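Side-chain contacts in halotolerant alpha-type carbonic anhydrase (dCA II) (Dunaliella salina, PDB 1Y7W), which catalyses the zinc-dependent interconversion of carbon dioxide and bicarbonate, and as a halotolerant algal enzyme is suited to work in high salt: residues 97-102 and 268-273; 113-118 and 241-246; 189-194 and 259-264. All coordinates share one frame; numbering follows the deposited sequence. Where two conformers were deposited one is given.

Contact 1: residues 97-102 and 268-273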
loop_
_atom_site.group_PDB
_atom_site.type_symbol
_atom_site.label_atom_id
_atom_site.label_comp_id
_atom_site.label_asym_id
_atom_site.label_seq_id
_atom_site.Cartn_x
_atom_site.Cartn_y
_atom_site.Cartn_z
ATOM N N LEU A 97 -15.743 3.467 1.610
ATOM C CA LEU A 97 -16.046 4.287 0.462
ATOM C C LEU A 97 -15.623 5.746 0.682
ATOM O O LEU A 97 -16.455 6.641 0.891
ATOM C CB LEU A 97 -17.548 4.191 0.132
ATOM C CG LEU A 97 -17.973 2.776 -0.277
ATOM C CD1 LEU A 97 -19.464 2.821 -0.767
ATOM C CD2 LEU A 97 -17.023 2.216 -1.404
ATOM N N GLU A 98 -14.314 5.968 0.694
ATOM C CA GLU A 98 -13.780 7.313 0.841
ATOM C C GLU A 98 -12.377 7.285 0.281
ATOM O O GLU A 98 -11.906 6.258 -0.247
ATOM C CB GLU A 98 -13.753 7.749 2.323
ATOM C CG GLU A 98 -12.878 6.863 3.227
ATOM C CD GLU A 98 -12.958 7.285 4.711
ATOM O OE1 GLU A 98 -13.720 8.220 5.056
ATOM O OE2 GLU A 98 -12.215 6.692 5.536
ATOM N N GLN A 99 -11.710 8.413 0.377
ATOM C CA GLN A 99 -10.327 8.511 -0.126
ATOM C C GLN A 99 -9.451 7.291 0.261
ATOM O O GLN A 99 -9.474 6.884 1.432
ATOM C CB GLN A 99 -9.694 9.780 0.447
ATOM C CG GLN A 99 -8.284 10.127 -0.113
ATOM C CD GLN A 99 -7.599 11.213 0.726
ATOM O OE1 GLN A 99 -7.584 12.397 0.371
ATOM N NE2 GLN A 99 -7.048 10.819 1.837
ATOM N N GLY A 100 -8.722 6.712 -0.716
ATOM C CA GLY A 100 -7.831 5.588 -0.452
ATOM C C GLY A 100 -8.460 4.202 -0.544
ATOM O O GLY A 100 -7.767 3.207 -0.721
ATOM N N MET A 101 -9.768 4.154 -0.398
ATOM C CA MET A 101 -10.566 2.924 -0.503
ATOM C C MET A 101 -9.992 1.719 0.209
ATOM O O MET A 101 -9.759 0.673 -0.392
ATOM C CB MET A 101 -10.817 2.605 -1.981
ATOM C CG MET A 101 -11.723 3.685 -2.600
ATOM S SD MET A 101 -12.472 3.222 -4.195
ATOM C CE MET A 101 -13.406 1.938 -3.507
ATOM N N LYS A 102 -9.731 1.905 1.485
ATOM C CA LYS A 102 -9.143 0.859 2.305
ATOM C C LYS A 102 -10.008 -0.394 2.312
ATOM O O LYS A 102 -11.224 -0.286 2.479
ATOM C CB LYS A 102 -9.041 1.344 3.749
ATOM C CG LYS A 102 -8.276 0.330 4.602
ATOM C CD LYS A 102 -7.904 0.960 5.942
ATOM C CE LYS A 102 -9.124 1.059 6.891
ATOM N NZ LYS A 102 -8.703 1.452 8.336
ATOM N N ALA A 268 -16.493 16.381 0.061
ATOM C CA ALA A 268 -16.296 17.360 -1.019
ATOM C C ALA A 268 -14.944 18.070 -0.927
ATOM O O ALA A 268 -14.428 18.568 -1.929
ATOM C CB ALA A 268 -17.445 18.406 -1.001
ATOM N N GLY A 269 -14.360 18.097 0.264
ATOM C CA GLY A 269 -13.056 18.739 0.405
ATOM C C GLY A 269 -11.877 17.765 0.418
ATOM O O GLY A 269 -10.766 18.114 0.796
ATOM N N ALA A 270 -12.089 16.544 -0.028
ATOM C CA ALA A 270 -11.025 15.555 0.010
ATOM C C ALA A 270 -10.039 15.770 -1.127
ATOM O O ALA A 270 -10.375 16.371 -2.162
ATOM C CB ALA A 270 -11.646 14.134 -0.044
ATOM N N ASP A 271 -8.802 15.308 -0.931
ATOM C CA ASP A 271 -7.807 15.432 -1.993
ATOM C C ASP A 271 -7.966 14.177 -2.827
ATOM O O ASP A 271 -7.873 13.038 -2.320
ATOM C CB ASP A 271 -6.379 15.500 -1.427
ATOM C CG ASP A 271 -6.108 16.805 -0.686
ATOM O OD1 ASP A 271 -6.215 17.892 -1.330
ATOM O OD2 ASP A 271 -5.815 16.736 0.528
ATOM N N VAL A 272 -8.175 14.373 -4.118
ATOM C CA VAL A 272 -8.372 13.250 -5.003
ATOM C C VAL A 272 -7.033 12.612 -5.367
ATOM O O VAL A 272 -7.003 11.462 -5.756
ATOM C CB VAL A 272 -9.101 13.720 -6.263
ATOM C CG1 VAL A 272 -9.278 12.592 -7.215
ATOM C CG2 VAL A 272 -10.477 14.259 -5.889
ATOM N N VAL A 273 -5.937 13.358 -5.266
ATOM C CA VAL A 273 -4.615 12.809 -5.602
ATOM C C VAL A 273 -3.901 12.671 -4.205
ATOM O O VAL A 273 -3.376 13.647 -3.640
ATOM C CB VAL A 273 -3.824 13.764 -6.538
ATOM C CG1 VAL A 273 -2.539 13.070 -7.014
ATOM C CG2 VAL A 273 -4.687 14.127 -7.799
#

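Contact 2: residues 113-118 and 241-246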
loop_
_atom_site.group_PDB
_atom_site.type_symbol
_atom_site.label_atom_id
_atom_site.label_comp_id
_atom_site.label_asym_id
_atom_site.label_seq_id
_atom_site.Cartn_x
_atom_site.Cartn_y
_atom_site.Cartn_z
ATOM N N PRO A 113 3.401 -14.960 5.140
ATOM C CA PRO A 113 4.711 -14.671 4.546
ATOM C C PRO A 113 5.682 -14.446 5.696
ATOM O O PRO A 113 5.257 -14.100 6.801
ATOM C CB PRO A 113 4.450 -13.363 3.738
ATOM C CG PRO A 113 3.279 -12.726 4.463
ATOM C CD PRO A 113 2.399 -13.932 4.789
ATOM N N THR A 114 6.983 -14.648 5.457
ATOM C CA THR A 114 7.949 -14.393 6.515
ATOM C C THR A 114 9.108 -13.512 6.023
ATOM O O THR A 114 9.437 -13.478 4.841
ATOM C CB THR A 114 8.612 -15.709 7.070
ATOM O OG1 THR A 114 9.355 -16.342 6.019
ATOM C CG2 THR A 114 7.538 -16.698 7.549
ATOM N N ILE A 115 9.747 -12.851 6.970
ATOM C CA ILE A 115 10.950 -12.071 6.649
ATOM C C ILE A 115 11.888 -12.253 7.830
ATOM O O ILE A 115 11.435 -12.224 9.002
ATOM C CB ILE A 115 10.666 -10.556 6.502
ATOM C CG1 ILE A 115 9.547 -10.342 5.459
ATOM C CG2 ILE A 115 12.018 -9.802 6.069
ATOM C CD1 ILE A 115 9.106 -8.813 5.355
ATOM N N GLU A 116 13.175 -12.446 7.540
ATOM C CA GLU A 116 14.132 -12.581 8.614
ATOM C C GLU A 116 14.623 -11.185 8.899
ATOM O O GLU A 116 15.195 -10.519 8.018
ATOM C CB GLU A 116 15.310 -13.472 8.233
ATOM C CG GLU A 116 16.236 -13.653 9.427
ATOM C CD GLU A 116 17.580 -14.273 9.064
ATOM O OE1 GLU A 116 18.319 -13.627 8.355
ATOM O OE2 GLU A 116 17.896 -15.381 9.501
ATOM N N ILE A 117 14.422 -10.765 10.141
ATOM C CA ILE A 117 14.778 -9.414 10.540
ATOM C C ILE A 117 15.624 -9.419 11.779
ATOM O O ILE A 117 15.241 -9.979 12.834
ATOM C CB ILE A 117 13.504 -8.531 10.764
ATOM C CG1 ILE A 117 12.760 -8.341 9.436
ATOM C CG2 ILE A 117 13.916 -7.119 11.260
ATOM C CD1 ILE A 117 11.400 -7.742 9.637
ATOM N N GLY A 118 16.775 -8.773 11.651
ATOM C CA GLY A 118 17.731 -8.740 12.743
ATOM C C GLY A 118 18.057 -10.157 13.192
ATOM O O GLY A 118 18.179 -10.401 14.394
ATOM N N LYS A 241 9.266 -2.406 6.332
ATOM C CA LYS A 241 10.145 -3.048 5.350
ATOM C C LYS A 241 9.305 -2.942 4.044
ATOM O O LYS A 241 8.205 -3.518 3.946
ATOM C CB LYS A 241 10.377 -4.520 5.687
ATOM C CG LYS A 241 11.099 -4.717 6.991
ATOM C CD LYS A 241 12.357 -3.867 7.120
ATOM C CE LYS A 241 13.136 -4.297 8.348
ATOM N NZ LYS A 241 14.367 -3.418 8.448
ATOM N N TRP A 242 9.819 -2.195 3.060
ATOM C CA TRP A 242 9.086 -1.986 1.827
ATOM C C TRP A 242 9.445 -3.024 0.763
ATOM O O TRP A 242 10.609 -3.459 0.658
ATOM C CB TRP A 242 9.361 -0.540 1.268
ATOM C CG TRP A 242 8.466 0.495 1.909
ATOM C CD1 TRP A 242 8.752 1.321 2.985
ATOM C CD2 TRP A 242 7.136 0.756 1.544
ATOM N NE1 TRP A 242 7.659 2.096 3.292
ATOM C CE2 TRP A 242 6.649 1.764 2.413
ATOM C CE3 TRP A 242 6.291 0.237 0.551
ATOM C CZ2 TRP A 242 5.346 2.273 2.315
ATOM C CZ3 TRP A 242 5.009 0.735 0.440
ATOM C CH2 TRP A 242 4.540 1.757 1.331
ATOM N N HIS A 243 8.444 -3.414 -0.022
ATOM C CA HIS A 243 8.646 -4.363 -1.125
ATOM C C HIS A 243 7.846 -3.747 -2.293
ATOM O O HIS A 243 6.635 -3.911 -2.381
ATOM C CB HIS A 243 8.089 -5.755 -0.778
ATOM C CG HIS A 243 8.544 -6.292 0.547
ATOM N ND1 HIS A 243 8.121 -5.764 1.752
ATOM C CD2 HIS A 243 9.416 -7.282 0.856
ATOM C CE1 HIS A 243 8.733 -6.391 2.742
ATOM N NE2 HIS A 243 9.524 -7.312 2.230
ATOM N N VAL A 244 8.516 -3.018 -3.178
ATOM C CA VAL A 244 7.836 -2.381 -4.298
ATOM C C VAL A 244 8.037 -3.195 -5.590
ATOM O O VAL A 244 9.143 -3.243 -6.109
ATOM C CB VAL A 244 8.368 -0.948 -4.470
ATOM C CG1 VAL A 244 7.614 -0.252 -5.580
ATOM C CG2 VAL A 244 8.187 -0.193 -3.167
ATOM N N PHE A 245 6.985 -3.884 -6.053
ATOM C CA PHE A 245 7.060 -4.695 -7.271
ATOM C C PHE A 245 7.240 -3.795 -8.459
ATOM O O PHE A 245 6.510 -2.869 -8.615
ATOM C CB PHE A 245 5.796 -5.547 -7.386
ATOM C CG PHE A 245 5.795 -6.643 -6.379
ATOM C CD1 PHE A 245 6.128 -7.945 -6.759
ATOM C CD2 PHE A 245 5.651 -6.344 -5.012
ATOM C CE1 PHE A 245 6.320 -8.970 -5.791
ATOM C CE2 PHE A 245 5.841 -7.336 -4.021
ATOM C CZ PHE A 245 6.172 -8.663 -4.421
ATOM N N THR A 246 8.174 -4.146 -9.326
ATOM C CA THR A 246 8.481 -3.301 -10.465
ATOM C C THR A 246 7.720 -3.589 -11.764
ATOM O O THR A 246 7.818 -2.817 -12.678
ATOM C CB THR A 246 10.036 -3.289 -10.656
ATOM O OG1 THR A 246 10.523 -4.625 -10.752
ATOM C CG2 THR A 246 10.689 -2.625 -9.432
#

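Contact 3: residues 189-194 and 259-264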
loop_
_atom_site.group_PDB
_atom_site.type_symbol
_atom_site.label_atom_id
_atom_site.label_comp_id
_atom_site.label_asym_id
_atom_site.label_seq_id
_atom_site.Cartn_x
_atom_site.Cartn_y
_atom_site.Cartn_z
ATOM N N GLN A 189 -19.045 -3.970 -8.251
ATOM C CA GLN A 189 -19.699 -4.200 -6.993
ATOM C C GLN A 189 -20.121 -2.905 -6.326
ATOM O O GLN A 189 -21.233 -2.773 -5.809
ATOM C CB GLN A 189 -18.766 -4.928 -6.034
ATOM C CG GLN A 189 -18.452 -6.373 -6.407
ATOM C CD GLN A 189 -17.504 -6.965 -5.391
ATOM O OE1 GLN A 189 -17.886 -7.248 -4.240
ATOM N NE2 GLN A 189 -16.236 -7.109 -5.793
ATOM N N ILE A 190 -19.190 -1.961 -6.262
ATOM C CA ILE A 190 -19.508 -0.695 -5.624
ATOM C C ILE A 190 -20.579 0.112 -6.398
ATOM O O ILE A 190 -21.545 0.566 -5.821
ATOM C CB ILE A 190 -18.213 0.140 -5.429
ATOM C CG1 ILE A 190 -17.365 -0.536 -4.321
ATOM C CG2 ILE A 190 -18.559 1.559 -4.934
ATOM C CD1 ILE A 190 -15.949 0.075 -4.165
ATOM N N GLU A 191 -20.384 0.278 -7.692
ATOM C CA GLU A 191 -21.304 1.057 -8.484
ATOM C C GLU A 191 -22.699 0.442 -8.386
ATOM O O GLU A 191 -23.704 1.157 -8.388
ATOM C CB GLU A 191 -20.766 1.146 -9.915
ATOM C CG GLU A 191 -19.505 2.066 -9.963
ATOM C CD GLU A 191 -19.069 2.458 -11.382
ATOM O OE1 GLU A 191 -18.197 3.374 -11.506
ATOM O OE2 GLU A 191 -19.584 1.857 -12.360
ATOM N N GLY A 192 -22.735 -0.878 -8.227
ATOM C CA GLY A 192 -23.985 -1.579 -8.098
ATOM C C GLY A 192 -24.666 -1.263 -6.780
ATOM O O GLY A 192 -25.871 -1.050 -6.776
ATOM N N LYS A 193 -23.932 -1.241 -5.663
ATOM C CA LYS A 193 -24.509 -0.932 -4.342
ATOM C C LYS A 193 -24.925 0.549 -4.217
ATOM O O LYS A 193 -25.861 0.917 -3.479
ATOM C CB LYS A 193 -23.501 -1.299 -3.219
ATOM C CG LYS A 193 -23.322 -2.815 -3.046
ATOM C CD LYS A 193 -22.322 -3.162 -1.952
ATOM C CE LYS A 193 -22.173 -4.704 -1.787
ATOM N NZ LYS A 193 -22.294 -5.123 -0.318
ATOM N N ILE A 194 -24.222 1.416 -4.923
ATOM C CA ILE A 194 -24.597 2.839 -4.897
ATOM C C ILE A 194 -25.914 2.936 -5.678
ATOM O O ILE A 194 -26.830 3.648 -5.284
ATOM C CB ILE A 194 -23.539 3.704 -5.597
ATOM C CG1 ILE A 194 -22.229 3.675 -4.788
ATOM C CG2 ILE A 194 -24.073 5.158 -5.781
ATOM C CD1 ILE A 194 -22.296 4.401 -3.457
ATOM N N PHE A 259 -12.312 5.976 -8.212
ATOM C CA PHE A 259 -11.637 6.679 -7.122
ATOM C C PHE A 259 -12.108 8.107 -6.923
ATOM O O PHE A 259 -12.249 8.572 -5.775
ATOM C CB PHE A 259 -10.107 6.588 -7.305
ATOM C CG PHE A 259 -9.602 5.173 -7.222
ATOM C CD1 PHE A 259 -9.208 4.477 -8.352
ATOM C CD2 PHE A 259 -9.579 4.521 -5.990
ATOM C CE1 PHE A 259 -8.793 3.159 -8.270
ATOM C CE2 PHE A 259 -9.161 3.200 -5.888
ATOM C CZ PHE A 259 -8.762 2.516 -7.040
ATOM N N VAL A 260 -12.367 8.813 -8.019
ATOM C CA VAL A 260 -12.885 10.178 -7.895
ATOM C C VAL A 260 -14.310 10.175 -7.341
ATOM O O VAL A 260 -14.661 10.925 -6.416
ATOM C CB VAL A 260 -12.970 10.891 -9.271
ATOM C CG1 VAL A 260 -13.308 12.360 -9.054
ATOM C CG2 VAL A 260 -11.743 10.746 -9.985
ATOM N N ASP A 261 -15.157 9.340 -7.936
ATOM C CA ASP A 261 -16.537 9.264 -7.488
ATOM C C ASP A 261 -16.652 8.998 -5.970
ATOM O O ASP A 261 -17.382 9.676 -5.249
ATOM C CB ASP A 261 -17.272 8.183 -8.274
ATOM C CG ASP A 261 -17.546 8.583 -9.750
ATOM O OD1 ASP A 261 -17.906 7.669 -10.508
ATOM O OD2 ASP A 261 -17.394 9.781 -10.154
ATOM N N VAL A 262 -15.920 8.002 -5.499
ATOM C CA VAL A 262 -15.917 7.614 -4.112
ATOM C C VAL A 262 -15.275 8.680 -3.252
ATOM O O VAL A 262 -15.833 9.096 -2.215
ATOM C CB VAL A 262 -15.140 6.251 -3.989
ATOM C CG1 VAL A 262 -14.897 5.863 -2.505
ATOM C CG2 VAL A 262 -15.980 5.163 -4.736
ATOM N N THR A 263 -14.119 9.182 -3.692
ATOM C CA THR A 263 -13.423 10.159 -2.856
ATOM C C THR A 263 -14.185 11.472 -2.670
ATOM O O THR A 263 -14.315 11.971 -1.530
ATOM C CB THR A 263 -11.972 10.475 -3.402
ATOM O OG1 THR A 263 -11.159 9.280 -3.345
ATOM C CG2 THR A 263 -11.302 11.587 -2.549
ATOM N N MET A 264 -14.673 12.043 -3.764
ATOM C CA MET A 264 -15.385 13.326 -3.659
ATOM C C MET A 264 -16.809 13.109 -3.166
ATOM O O MET A 264 -17.392 13.992 -2.532
ATOM C CB MET A 264 -15.376 14.058 -5.002
ATOM C CG MET A 264 -13.988 14.393 -5.500
ATOM S SD MET A 264 -12.885 15.025 -4.232
ATOM C CE MET A 264 -13.713 16.534 -3.776
HETATM O O HOH W 1 -17.759 5.205 -9.743
#

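Contact 1: residues 97-102 and 268-273
The carbonyl oxygen of D271 receives the end of the Q99 side chain, with Q99 CD lying 3.6 Å from D271 O and Q99 CG only slightly farther off. As modelled, Q99 OE1 sits 2.8 Å from D271 O; two oxygens so close are unlikely, the amide is probably turned over, and with its nitrogen there the pair may be a hydrogen bond. Q99 is the first corner of a type II beta turn from E98 to M101, closed by M101 N to E98 O at 3.0 Å. Its CG stands anti to the backbone N (chi1 -173°) and the chain beyond stays extended. G100, at positive phi, takes the second corner. D271 offers its backbone carbonyl, while its carboxylate points elsewhere, to where OD2 is bonded to Y25 N. A270 only borders the end of Q99.

A second link between the two loops is H133 on strand 120-133: its NE2 takes the N-H of G100 and its ND1 pairs with V272 O. H133 closely follows the zinc ligands H130 and H132, and the Q99 side chain is about 10 Å from the metal. The imidazole is the firm link and the Q99 amide probably adds to it, so that the two irregular loops are joined mainly by polar side chains meeting backbone groups, and little by apolar burial.

Contact 2: residues 113-118 and 241-246
K241 lies across I117 with CG and CE, and only its CB comes near I115. That CB lies 4.5 Å from I115 CD1, a distant touch. The next carbon, K241 CG, comes to 4.0 Å of I117 CD1. A bend at chi2 (-49°) then swings the chain along the isoleucine, and K241 CE ends 4.1 Å from both I117 CD1 and I117 CG2. The two side chains thus slide past each other in opposite directions, methylenes against methyls. Beyond them the ammonium leaves the apolar patch: NZ makes a salt bridge with D228 and a hydrogen bond with T70.

Strands 114-117 and 240-251 belong to the large mixed sheet of the alpha-type carbonic anhydrase fold, yet they are not neighbours in it, because strands 120-133, 147-155 and 166-175 come between in its order. Their axes nevertheless approach to 10.9 Å, with directions 133° apart, consistent with a strongly twisted and curved sheet. Side chains bridge the gap without any hydrogen bond across it, and alternation along each strand puts I115 and I117 on one side, K241 and H243 on the other.

Two residues along from K241, H243 meets I115. The two side chains come from opposite directions, with I115 CD1 set obliquely to the ring, 3.5 Å from H243 NE2 and 3.6 Å from H243 CE1. The ring's rotation is restrained by its other nitrogen, where ND1 is hydrogen-bonded to the carbonyl of V168, while A167 touches both I115 and H243 from strand 166-175.

Contact 3: residues 189-194 and 259-264
D261 and V262 bring helix 253-266 up to I190 and E191 of helix 181-195, and each makes its contact in a different way. The segment begins with F259, whose ring packs with those of F131 and H133 on strand 120-133.

At D261 the gap is crossed through water. D261 OD1 and E191 OE1 stand 4.4 Å apart, too far for direct contact, and one water donates to both: it lies 2.6 Å from D261 OD1 and 2.6 Å from E191 OE1. With both hydrogens spent in this way, the water can soften the repulsion between two carboxylates. Each oxygen has further support, OD1 in a salt bridge with K257 and E191 OE1 in a hydrogen bond from Q187, which may favour the charged form of both acids.

In the alpha-carbonic anhydrase fold these helices lie outside the central sheet, and the contact between them is centred about 20 Å from the centre of the chain. Here they meet through few side chains, a water-mediated polar edge beside a small apolar patch.

V262 supplies the apolar part. Its CG1 is anti to the backbone N (chi1 171°) and packs on the backbone of L97 and E98, which leaves CG2 to face I190 CG2 at 4.4 Å. The far end of I190, CD1, packs against M101.

T263 closes back on its own helix, where the carbonyl of F259 is bonded twice: T263 OG1 donates to F259 O at 2.8 Å, and T263 N reaches the same oxygen from the opposite face of the carbonyl plane.

How the contacts relate
Contacts 1 and 3 form one neighbourhood: their centres are 11 Å apart, and M101, L97 and E98 pack directly on I190 and V262. Contact 2 lies on the opposite side of the chain's centre, 28 Å from contact 1 and 32 Å from contact 3, touching neither. Along the chain, contact 1 encloses the other two, since 97-102 comes first and 268-273 last; the segments of contacts 2 and 3 alternate between them. Strand 240-251 runs on into helix 253-266, so one continuous piece serves both distant contacts. Contact 1 joins residues 166 apart at the nearest ends, and all three contacts are tied to strand 120-133, which carries zinc ligands H130 and H132.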